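Local coordinates for Glucose/sorbosone dehydrogenases (PDB 2G8S), which is of unknown function but belongs to the glucose/sorbosone dehydrogenase family of beta-propeller proteins and carries a bound calcium ion, at residues 66-72 / 83-88; 130-136 / 197-203; 317-323 / 346-350. All coordinates share one frame. Numbering follows the deposited sequence.

Interaction 1: residues 66-72 / 83-88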
loop_
_atom_site.group_PDB
_atom_site.type_symbol
_atom_site.label_atom_id
_atom_site.label_comp_id
_atom_site.label_asym_id
_atom_site.label_seq_id
_atom_site.Cartn_x
_atom_site.Cartn_y
_atom_site.Cartn_z
ATOM N N GLY A 66 0.026 -12.325 4.089
ATOM C CA GLY A 66 1.229 -12.283 3.263
ATOM C C GLY A 66 1.081 -12.914 1.895
ATOM O O GLY A 66 0.041 -13.491 1.566
ATOM N N GLY A 67 2.153 -12.815 1.116
ATOM C CA GLY A 67 2.226 -13.395 -0.235
ATOM C C GLY A 67 2.926 -12.439 -1.185
ATOM O O GLY A 67 3.878 -11.751 -0.797
ATOM N N LEU A 68 2.455 -12.404 -2.432
ATOM C CA LEU A 68 2.947 -11.433 -3.416
ATOM C C LEU A 68 2.106 -10.182 -3.260
ATOM O O LEU A 68 0.875 -10.255 -3.309
ATOM C CB LEU A 68 2.827 -11.981 -4.838
ATOM C CG LEU A 68 3.370 -11.074 -5.941
ATOM C CD1 LEU A 68 4.865 -10.798 -5.761
ATOM C CD2 LEU A 68 3.075 -11.690 -7.303
ATOM N N LEU A 69 2.777 -9.053 -3.042
ATOM C CA LEU A 69 2.094 -7.826 -2.645
ATOM C C LEU A 69 2.113 -6.776 -3.760
ATOM O O LEU A 69 1.340 -6.897 -4.706
ATOM C CB LEU A 69 2.628 -7.314 -1.296
ATOM C CG LEU A 69 2.511 -8.352 -0.154
ATOM C CD1 LEU A 69 3.255 -7.854 1.082
ATOM C CD2 LEU A 69 1.064 -8.733 0.175
ATOM N N ASP A 70 2.966 -5.760 -3.672
ATOM C CA ASP A 70 2.864 -4.658 -4.635
ATOM C C ASP A 70 3.570 -4.945 -5.950
ATOM O O ASP A 70 4.529 -5.715 -5.998
ATOM C CB ASP A 70 3.395 -3.351 -4.039
ATOM C CG ASP A 70 2.575 -2.137 -4.465
ATOM O OD1 ASP A 70 1.724 -2.266 -5.374
ATOM O OD2 ASP A 70 2.772 -1.061 -3.868
ATOM N N VAL A 71 3.087 -4.308 -7.018
ATOM C CA VAL A 71 3.816 -4.248 -8.273
ATOM C C VAL A 71 3.793 -2.794 -8.720
ATOM O O VAL A 71 2.721 -2.194 -8.807
ATOM C CB VAL A 71 3.209 -5.175 -9.365
ATOM C CG1 VAL A 71 1.714 -4.913 -9.591
ATOM C CG2 VAL A 71 3.971 -5.016 -10.668
ATOM N N VAL A 72 4.973 -2.228 -8.967
ATOM C CA VAL A 72 5.087 -0.817 -9.347
ATOM C C VAL A 72 6.149 -0.665 -10.432
ATOM O O VAL A 72 7.226 -1.239 -10.323
ATOM C CB VAL A 72 5.448 0.087 -8.117
ATOM C CG1 VAL A 72 5.554 1.557 -8.527
ATOM C CG2 VAL A 72 4.433 -0.090 -6.983
ATOM N N ILE A 83 10.552 -3.208 -13.234
ATOM C CA ILE A 83 9.388 -3.299 -12.359
ATOM C C ILE A 83 9.822 -3.771 -10.980
ATOM O O ILE A 83 10.742 -4.583 -10.853
ATOM C CB ILE A 83 8.236 -4.166 -12.941
ATOM C CG1 ILE A 83 8.570 -5.653 -12.935
ATOM C CG2 ILE A 83 7.841 -3.677 -14.329
ATOM C CD1 ILE A 83 7.321 -6.545 -13.037
ATOM N N TRP A 84 9.192 -3.194 -9.962
ATOM C CA TRP A 84 9.473 -3.517 -8.570
ATOM C C TRP A 84 8.345 -4.352 -7.984
ATOM O O TRP A 84 7.168 -4.120 -8.289
ATOM C CB TRP A 84 9.620 -2.227 -7.751
ATOM C CG TRP A 84 10.886 -1.463 -8.013
ATOM C CD1 TRP A 84 11.224 -0.766 -9.149
ATOM C CD2 TRP A 84 11.992 -1.324 -7.114
ATOM N NE1 TRP A 84 12.477 -0.202 -9.006
ATOM C CE2 TRP A 84 12.970 -0.527 -7.765
ATOM C CE3 TRP A 84 12.251 -1.790 -5.813
ATOM C CZ2 TRP A 84 14.186 -0.178 -7.146
ATOM C CZ3 TRP A 84 13.458 -1.458 -5.206
ATOM C CH2 TRP A 84 14.409 -0.656 -5.871
ATOM N N LEU A 85 8.701 -5.318 -7.139
ATOM C CA LEU A 85 7.713 -6.141 -6.437
ATOM C C LEU A 85 8.032 -6.182 -4.950
ATOM O O LEU A 85 9.207 -6.149 -4.551
ATOM C CB LEU A 85 7.702 -7.586 -6.960
ATOM C CG LEU A 85 7.413 -7.823 -8.448
ATOM C CD1 LEU A 85 7.694 -9.270 -8.859
ATOM C CD2 LEU A 85 5.958 -7.466 -8.768
ATOM N N SER A 86 6.988 -6.255 -4.128
ATOM C CA SER A 86 7.172 -6.567 -2.723
ATOM C C SER A 86 6.420 -7.849 -2.385
ATOM O O SER A 86 5.457 -8.215 -3.051
ATOM C CB SER A 86 6.694 -5.417 -1.832
ATOM O OG SER A 86 5.292 -5.220 -1.936
ATOM N N TYR A 87 6.876 -8.536 -1.349
ATOM C CA TYR A 87 6.321 -9.843 -1.005
ATOM C C TYR A 87 6.725 -10.201 0.415
ATOM O O TYR A 87 7.626 -9.586 0.968
ATOM C CB TYR A 87 6.813 -10.918 -2.000
ATOM C CG TYR A 87 8.321 -11.115 -2.056
ATOM C CD1 TYR A 87 8.917 -12.212 -1.426
ATOM C CD2 TYR A 87 9.149 -10.232 -2.770
ATOM C CE1 TYR A 87 10.299 -12.411 -1.477
ATOM C CE2 TYR A 87 10.542 -10.430 -2.825
ATOM C CZ TYR A 87 11.101 -11.518 -2.167
ATOM O OH TYR A 87 12.461 -11.736 -2.211
ATOM N N SER A 88 6.053 -11.183 1.003
ATOM C CA SER A 88 6.527 -11.714 2.284
ATOM C C SER A 88 7.463 -12.891 2.049
ATOM O O SER A 88 7.270 -13.683 1.124
ATOM C CB SER A 88 5.362 -12.100 3.191
ATOM O OG SER A 88 4.432 -12.920 2.523
#
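Backbone hydrogen bonds tie antiparallel strands 68-72 and 83-88 together, best formed where Val-72 and Trp-84 exchange a pair (Trp-84 N to Val-72 O 2.8 Å, Val-72 N to Trp-84 O 3.0 Å). Midway the register slips by one residue in a classic beta bulge: Leu-69 and Asp-70 both face Ser-86, whose O accepts from Leu-69 N (2.8 Å) and whose OG accepts from Asp-70 N (3.0 Å). Serine suits this place because its short hydroxyl takes up an amide the bulge displaces, and it also bonds to Gly-133. Ser-88 OG likewise accepts from Gly-67 N (2.7 Å); a CB on Gly-66 would collide with that OG, and Gly-67 has backbone angles only glycine tolerates easily. On one face Leu-68, Val-71, Leu-85 and Tyr-87 form an apolar layer, closest at Val-71 CB to Leu-85 CD2 (3.6 Å). The pair belongs to one antiparallel blade of the propeller: strand 96-105 continues the sheet beyond 82-90, while strands 20-25 and 32-36 of the preceding blade pack against 68-72.

Interaction 2: residues 130-136 / 197-203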
loop_
_atom_site.group_PDB
_atom_site.type_symbol
_atom_site.label_atom_id
_atom_site.label_comp_id
_atom_site.label_asym_id
_atom_site.label_seq_id
_atom_site.Cartn_x
_atom_site.Cartn_y
_atom_site.Cartn_z
ATOM N N HIS A 130 0.534 -8.115 9.346
ATOM C CA HIS A 130 1.183 -6.795 9.396
ATOM C C HIS A 130 2.519 -6.691 8.673
ATOM O O HIS A 130 3.555 -6.377 9.277
ATOM C CB HIS A 130 1.280 -6.252 10.837
ATOM C CG HIS A 130 -0.043 -6.117 11.532
ATOM N ND1 HIS A 130 -0.163 -5.566 12.791
ATOM C CD2 HIS A 130 -1.298 -6.470 11.153
ATOM C CE1 HIS A 130 -1.437 -5.581 13.155
ATOM N NE2 HIS A 130 -2.146 -6.129 12.182
ATOM N N PHE A 131 2.457 -6.925 7.363
ATOM C CA PHE A 131 3.595 -6.770 6.473
ATOM C C PHE A 131 3.700 -5.361 5.878
ATOM O O PHE A 131 4.772 -4.949 5.448
ATOM C CB PHE A 131 3.503 -7.785 5.336
ATOM C CG PHE A 131 3.735 -9.198 5.775
ATOM C CD1 PHE A 131 5.023 -9.627 6.051
ATOM C CD2 PHE A 131 2.676 -10.086 5.918
ATOM C CE1 PHE A 131 5.266 -10.932 6.473
ATOM C CE2 PHE A 131 2.893 -11.401 6.344
ATOM C CZ PHE A 131 4.197 -11.827 6.621
ATOM N N GLY A 132 2.594 -4.616 5.824
ATOM C CA GLY A 132 2.567 -3.430 4.958
ATOM C C GLY A 132 2.745 -3.906 3.518
ATOM O O GLY A 132 2.067 -4.846 3.077
ATOM N N GLY A 133 3.663 -3.273 2.788
ATOM C CA GLY A 133 4.039 -3.766 1.461
ATOM C C GLY A 133 3.976 -2.774 0.318
ATOM O O GLY A 133 4.573 -3.001 -0.735
ATOM N N ARG A 134 3.256 -1.672 0.509
ATOM C CA ARG A 134 3.125 -0.695 -0.574
ATOM C C ARG A 134 4.454 -0.015 -0.899
ATOM O O ARG A 134 5.212 0.349 0.001
ATOM C CB ARG A 134 2.067 0.361 -0.245
ATOM C CG ARG A 134 1.795 1.358 -1.375
ATOM C CD ARG A 134 0.414 1.185 -1.998
ATOM N NE ARG A 134 0.298 0.025 -2.881
ATOM C CZ ARG A 134 -0.863 -0.450 -3.341
ATOM N NH1 ARG A 134 -2.013 0.120 -2.992
ATOM N NH2 ARG A 134 -0.881 -1.501 -4.153
ATOM N N LEU A 135 4.710 0.138 -2.198
ATOM C CA LEU A 135 5.878 0.848 -2.714
ATOM C C LEU A 135 5.395 2.083 -3.449
ATOM O O LEU A 135 4.501 1.989 -4.291
ATOM C CB LEU A 135 6.623 -0.040 -3.714
ATOM C CG LEU A 135 6.987 -1.451 -3.248
ATOM C CD1 LEU A 135 7.583 -2.251 -4.399
ATOM C CD2 LEU A 135 7.943 -1.362 -2.085
ATOM N N VAL A 136 5.992 3.234 -3.156
ATOM C CA VAL A 136 5.659 4.446 -3.911
ATOM C C VAL A 136 6.923 5.219 -4.278
ATOM O O VAL A 136 7.724 5.555 -3.401
ATOM C CB VAL A 136 4.688 5.378 -3.126
ATOM C CG1 VAL A 136 4.512 6.708 -3.864
ATOM C CG2 VAL A 136 3.330 4.721 -2.950
ATOM N N ARG A 197 1.413 1.194 12.456
ATOM C CA ARG A 197 0.920 -0.136 12.825
ATOM C C ARG A 197 0.951 -1.084 11.629
ATOM O O ARG A 197 1.864 -1.891 11.501
ATOM C CB ARG A 197 -0.493 -0.041 13.429
ATOM C CG ARG A 197 -1.029 -1.350 13.974
ATOM C CD ARG A 197 -2.411 -1.169 14.608
ATOM N NE ARG A 197 -2.977 -2.439 15.060
ATOM C CZ ARG A 197 -3.693 -3.256 14.291
ATOM N NH1 ARG A 197 -3.929 -2.939 13.015
ATOM N NH2 ARG A 197 -4.174 -4.395 14.791
ATOM N N ASN A 198 -0.054 -0.982 10.759
ATOM C CA ASN A 198 -0.058 -1.731 9.503
ATOM C C ASN A 198 -0.498 -0.830 8.356
ATOM O O ASN A 198 -1.693 -0.662 8.111
ATOM C CB ASN A 198 -0.904 -3.011 9.548
ATOM C CG ASN A 198 -0.601 -3.938 8.366
ATOM O OD1 ASN A 198 0.497 -3.884 7.813
ATOM N ND2 ASN A 198 -1.555 -4.795 7.992
ATOM N N PRO A 199 0.477 -0.230 7.652
ATOM C CA PRO A 199 0.139 0.698 6.581
ATOM C C PRO A 199 -0.369 -0.116 5.414
ATOM O O PRO A 199 0.129 -1.223 5.162
ATOM C CB PRO A 199 1.485 1.359 6.245
ATOM C CG PRO A 199 2.510 0.333 6.630
ATOM C CD PRO A 199 1.934 -0.441 7.775
ATOM N N GLN A 200 -1.356 0.422 4.710
ATOM C CA GLN A 200 -1.926 -0.287 3.569
ATOM C C GLN A 200 -1.779 0.571 2.309
ATOM O O GLN A 200 -0.808 0.420 1.574
ATOM C CB GLN A 200 -3.364 -0.723 3.871
ATOM C CG GLN A 200 -3.438 -1.746 5.002
ATOM C CD GLN A 200 -2.977 -3.133 4.580
ATOM O OE1 GLN A 200 -1.777 -3.454 4.594
ATOM N NE2 GLN A 200 -3.932 -3.971 4.217
ATOM N N GLY A 201 -2.707 1.486 2.071
ATOM C CA GLY A 201 -2.566 2.386 0.943
ATOM C C GLY A 201 -1.540 3.488 1.154
ATOM O O GLY A 201 -1.330 3.973 2.268
HETATM N N MSE A 202 -0.892 3.868 0.062
HETATM C CA MSE A 202 -0.021 5.045 0.035
HETATM C C MSE A 202 -0.088 5.638 -1.355
HETATM O O MSE A 202 -0.293 4.914 -2.338
HETATM C CB MSE A 202 1.447 4.711 0.316
HETATM C CG MSE A 202 1.745 4.066 1.626
HETATM SE SE MSE A 202 3.554 4.479 2.222
HETATM C CE MSE A 202 4.600 3.714 0.739
ATOM N N ALA A 203 0.069 6.955 -1.440
ATOM C CA ALA A 203 0.084 7.632 -2.747
ATOM C C ALA A 203 0.659 9.029 -2.627
ATOM O O ALA A 203 0.585 9.648 -1.565
ATOM C CB ALA A 203 -1.326 7.696 -3.318
HETATM O O HOH W 1 -5.326 -5.116 11.865
HETATM O O HOH W 2 -0.098 -7.092 6.350
HETATM O O HOH W 3 -2.545 3.035 -2.480
HETATM O O HOH W 4 1.324 -1.058 2.581
#
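His-130, Met-202 and Arg-134 bury the most area. The His-130 ring lies flat over Asn-198 CB, a CH-pi contact (4.0 Å, CB to ring centroid), and its ND1 is held by Glu-149. Asn-198 suits its position because its amide reaches both ways: OD1 accepts from Gly-132 N at 3.0 Å, while ND2 joins Phe-131 N through a water. Gly-132, at positive phi, makes a CA-H...O contact, CA to Pro-199 O 3.3 Å, where a CB would crowd the proline. Loop 130-134 and the start of inner blade strand 135-137 run roughly alongside strand 198-205, inner strand of the next propeller blade, joined by side chains, water and the Gly-132 backbone, not by sheet pairing. Arg-134 CB touches Gln-200 O (3.4 Å); waters link Arg-134 N to Pro-199 O and Gln-200 O, and NH1 to Met-202 O, while its long, charged end reaches Asp-70 and Asp-327 in salt bridges. The long, unbranched Met-202, present as selenomethionine, brings CE 3.5 Å from Arg-134 O and CB 3.8 Å from Val-136 CG2.

Interaction 3: residues 317-323 / 346-350. With EDO (1,2-ethanediol), chain I; EDO (1,2-ethanediol), chain L.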
loop_
_atom_site.group_PDB
_atom_site.type_symbol
_atom_site.label_atom_id
_atom_site.label_comp_id
_atom_site.label_asym_id
_atom_site.label_seq_id
_atom_site.Cartn_x
_atom_site.Cartn_y
_atom_site.Cartn_z
ATOM N N ILE A 317 -19.086 4.557 -2.043
ATOM C CA ILE A 317 -19.551 3.971 -3.300
ATOM C C ILE A 317 -19.219 2.474 -3.326
ATOM O O ILE A 317 -18.371 2.009 -2.564
ATOM C CB ILE A 317 -18.977 4.710 -4.543
ATOM C CG1 ILE A 317 -17.447 4.617 -4.589
ATOM C CG2 ILE A 317 -19.469 6.178 -4.578
ATOM C CD1 ILE A 317 -16.808 5.189 -5.864
ATOM N N LEU A 318 -19.912 1.726 -4.186
ATOM C CA LEU A 318 -19.742 0.266 -4.335
ATOM C C LEU A 318 -20.293 -0.579 -3.177
ATOM O O LEU A 318 -20.189 -1.808 -3.205
ATOM C CB LEU A 318 -18.277 -0.114 -4.628
ATOM C CG LEU A 318 -17.539 0.557 -5.789
ATOM C CD1 LEU A 318 -16.129 0.017 -5.912
ATOM C CD2 LEU A 318 -18.287 0.361 -7.080
ATOM N N THR A 319 -20.912 0.060 -2.184
ATOM C CA THR A 319 -21.430 -0.678 -1.030
ATOM C C THR A 319 -22.443 -1.749 -1.430
ATOM O O THR A 319 -22.493 -2.816 -0.816
ATOM C CB THR A 319 -22.071 0.258 0.013
ATOM O OG1 THR A 319 -21.241 1.411 0.189
ATOM C CG2 THR A 319 -22.225 -0.453 1.352
ATOM N N ASP A 320 -23.229 -1.476 -2.468
ATOM C CA ASP A 320 -24.245 -2.447 -2.883
ATOM C C ASP A 320 -23.696 -3.738 -3.508
ATOM O O ASP A 320 -24.442 -4.709 -3.676
ATOM C CB ASP A 320 -25.315 -1.789 -3.767
ATOM C CG ASP A 320 -24.767 -1.208 -5.065
ATOM O OD1 ASP A 320 -23.547 -1.273 -5.325
ATOM O OD2 ASP A 320 -25.586 -0.659 -5.843
ATOM N N ARG A 321 -22.404 -3.762 -3.840
ATOM C CA ARG A 321 -21.815 -4.950 -4.475
ATOM C C ARG A 321 -21.364 -6.012 -3.470
ATOM O O ARG A 321 -21.144 -7.167 -3.839
ATOM C CB ARG A 321 -20.644 -4.574 -5.389
ATOM C CG ARG A 321 -21.015 -3.585 -6.496
ATOM C CD ARG A 321 -19.907 -3.446 -7.534
ATOM N NE ARG A 321 -19.970 -4.508 -8.546
ATOM C CZ ARG A 321 -19.158 -5.559 -8.598
ATOM N NH1 ARG A 321 -18.188 -5.713 -7.698
ATOM N NH2 ARG A 321 -19.298 -6.460 -9.566
ATOM N N GLY A 322 -21.186 -5.606 -2.215
ATOM C CA GLY A 322 -20.867 -6.532 -1.131
ATOM C C GLY A 322 -19.493 -7.170 -1.181
ATOM O O GLY A 322 -19.285 -8.223 -0.569
ATOM N N GLN A 323 -18.549 -6.532 -1.881
ATOM C CA GLN A 323 -17.200 -7.071 -2.040
ATOM C C GLN A 323 -16.173 -6.291 -1.232
ATOM O O GLN A 323 -16.172 -5.052 -1.243
ATOM C CB GLN A 323 -16.787 -7.067 -3.516
ATOM C CG GLN A 323 -17.798 -7.726 -4.448
ATOM C CD GLN A 323 -18.050 -9.194 -4.121
ATOM O OE1 GLN A 323 -17.154 -10.037 -4.245
ATOM N NE2 GLN A 323 -19.273 -9.505 -3.698
ATOM N N GLU A 346 -12.361 -9.406 -8.431
ATOM C CA GLU A 346 -12.655 -8.692 -9.668
ATOM C C GLU A 346 -11.734 -7.501 -9.859
ATOM O O GLU A 346 -11.281 -6.886 -8.886
ATOM C CB GLU A 346 -14.092 -8.178 -9.648
ATOM C CG GLU A 346 -15.184 -9.234 -9.608
ATOM C CD GLU A 346 -16.507 -8.618 -9.181
ATOM O OE1 GLU A 346 -16.575 -8.081 -8.055
ATOM O OE2 GLU A 346 -17.469 -8.650 -9.968
ATOM N N LEU A 347 -11.484 -7.183 -11.125
ATOM C CA LEU A 347 -10.952 -5.894 -11.546
ATOM C C LEU A 347 -12.131 -5.117 -12.113
ATOM O O LEU A 347 -12.785 -5.580 -13.056
ATOM C CB LEU A 347 -9.887 -6.088 -12.621
ATOM C CG LEU A 347 -9.411 -4.837 -13.371
ATOM C CD1 LEU A 347 -8.617 -3.893 -12.466
ATOM C CD2 LEU A 347 -8.597 -5.268 -14.595
ATOM N N LEU A 348 -12.397 -3.951 -11.517
ATOM C CA LEU A 348 -13.540 -3.120 -11.875
ATOM C C LEU A 348 -13.077 -1.796 -12.447
ATOM O O LEU A 348 -12.083 -1.237 -11.991
ATOM C CB LEU A 348 -14.374 -2.825 -10.631
ATOM C CG LEU A 348 -14.810 -4.001 -9.749
ATOM C CD1 LEU A 348 -15.450 -3.525 -8.448
ATOM C CD2 LEU A 348 -15.767 -4.898 -10.513
ATOM N N LYS A 349 -13.821 -1.302 -13.439
ATOM C CA LYS A 349 -13.603 0.023 -14.015
ATOM C C LYS A 349 -14.812 0.862 -13.620
ATOM O O LYS A 349 -15.958 0.508 -13.941
ATOM C CB LYS A 349 -13.474 -0.076 -15.540
ATOM C CG LYS A 349 -13.217 1.254 -16.262
ATOM C CD LYS A 349 -12.927 0.986 -17.730
ATOM C CE LYS A 349 -12.676 2.269 -18.507
ATOM N NZ LYS A 349 -12.360 1.979 -19.934
ATOM N N VAL A 350 -14.547 1.956 -12.909
ATOM C CA VAL A 350 -15.594 2.694 -12.206
ATOM C C VAL A 350 -15.609 4.156 -12.647
ATOM O O VAL A 350 -14.556 4.762 -12.840
ATOM C CB VAL A 350 -15.394 2.590 -10.662
ATOM C CG1 VAL A 350 -16.514 3.311 -9.912
ATOM C CG2 VAL A 350 -15.310 1.126 -10.207
HETATM C C1 EDO I . -21.235 -4.800 -12.366
HETATM O O1 EDO I . -21.487 -6.002 -11.622
HETATM C C2 EDO I . -22.171 -3.695 -11.901
HETATM O O2 EDO I . -22.003 -3.501 -10.485
HETATM C C1 EDO L . -10.902 -1.433 -21.328
HETATM O O1 EDO L . -11.941 -0.756 -20.613
HETATM C C2 EDO L . -9.545 -0.933 -20.857
HETATM O O2 EDO L . -9.642 -0.475 -19.504
HETATM O O HOH W 5 -15.298 -9.503 -6.137
#
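Three aliphatic contacts make the apolar centre: Leu-318 CD1 lies 4.4 Å from Leu-348 CD1, Leu-318 CD2 lies 4.4 Å from Val-350 CG2, and Ile-317 CD1 comes to 4.5 Å from Val-350 CG1. The backbones stay well apart here (Leu-318 CA to Val-350 CA 9.2 Å), so branched side chains meet between them. Strand alternation explains the pattern, since Glu-346, Leu-348 and Val-350 point toward the 317-323 segment while Leu-347 and Lys-349 do not. In the beta-propeller this segment links two blades, leaving strand 310-317 and leading into strand 325-330, which shares a four-stranded sheet with 345-352. That sheet also contains the N-terminal strand 8-17, so the first and last parts of the chain close the ring in a single blade, the molecular velcro of propellers. The link turns through a short 3-10 segment, 319-321, with Arg-321 N bonded to Leu-318 O at 3.0 Å; Gly-322 follows at positive phi, which glycine adopts readily. Arg-321 reaches across to Leu-348, whose CD2 lies over one face of its guanidinium, with Arg-321 NH1 3.6 Å from Leu-348 CD1. Its length lets it end in a two-pronged salt bridge, Arg-321 NH1 to Glu-346 OE1 and Arg-321 NH2 to Glu-346 OE2, each 2.9 Å. A 1,2-ethanediol, probably from the crystallisation liquor, accepts from Arg-321 NE and NH2 through its O2 and O1, both at 3.0 Å. Beside the salt bridge, Gln-323 NE2 bonds to Arg-321 O (3.0 Å), while a water donates to both Gln-323 OE1 and Glu-346 OE1, 2.7 Å from each.

Interaction 1 holds together one blade, interaction 2 joins the next two, and the two contacts touch, their centres 11 Å apart. Ser-86 OG sits 2.6 Å from Gly-133 O, a probable hydrogen bond. Another probable one runs from Leu-135 N to Asp-70 OD2 (2.8 Å), while Ser-88 CB packs 3.5 Å from Phe-131 CE1. Interaction 3 stands apart, its centre 23 Å from that of interaction 1 and 22 Å from that of interaction 2; it lies where the preceding blade leads into the one that closes the ring. Interaction 2 is also the contact near the metal site: the Arg-197 side chain is about 7 Å from the calcium ion bound by Glu-223 and Tyr-233.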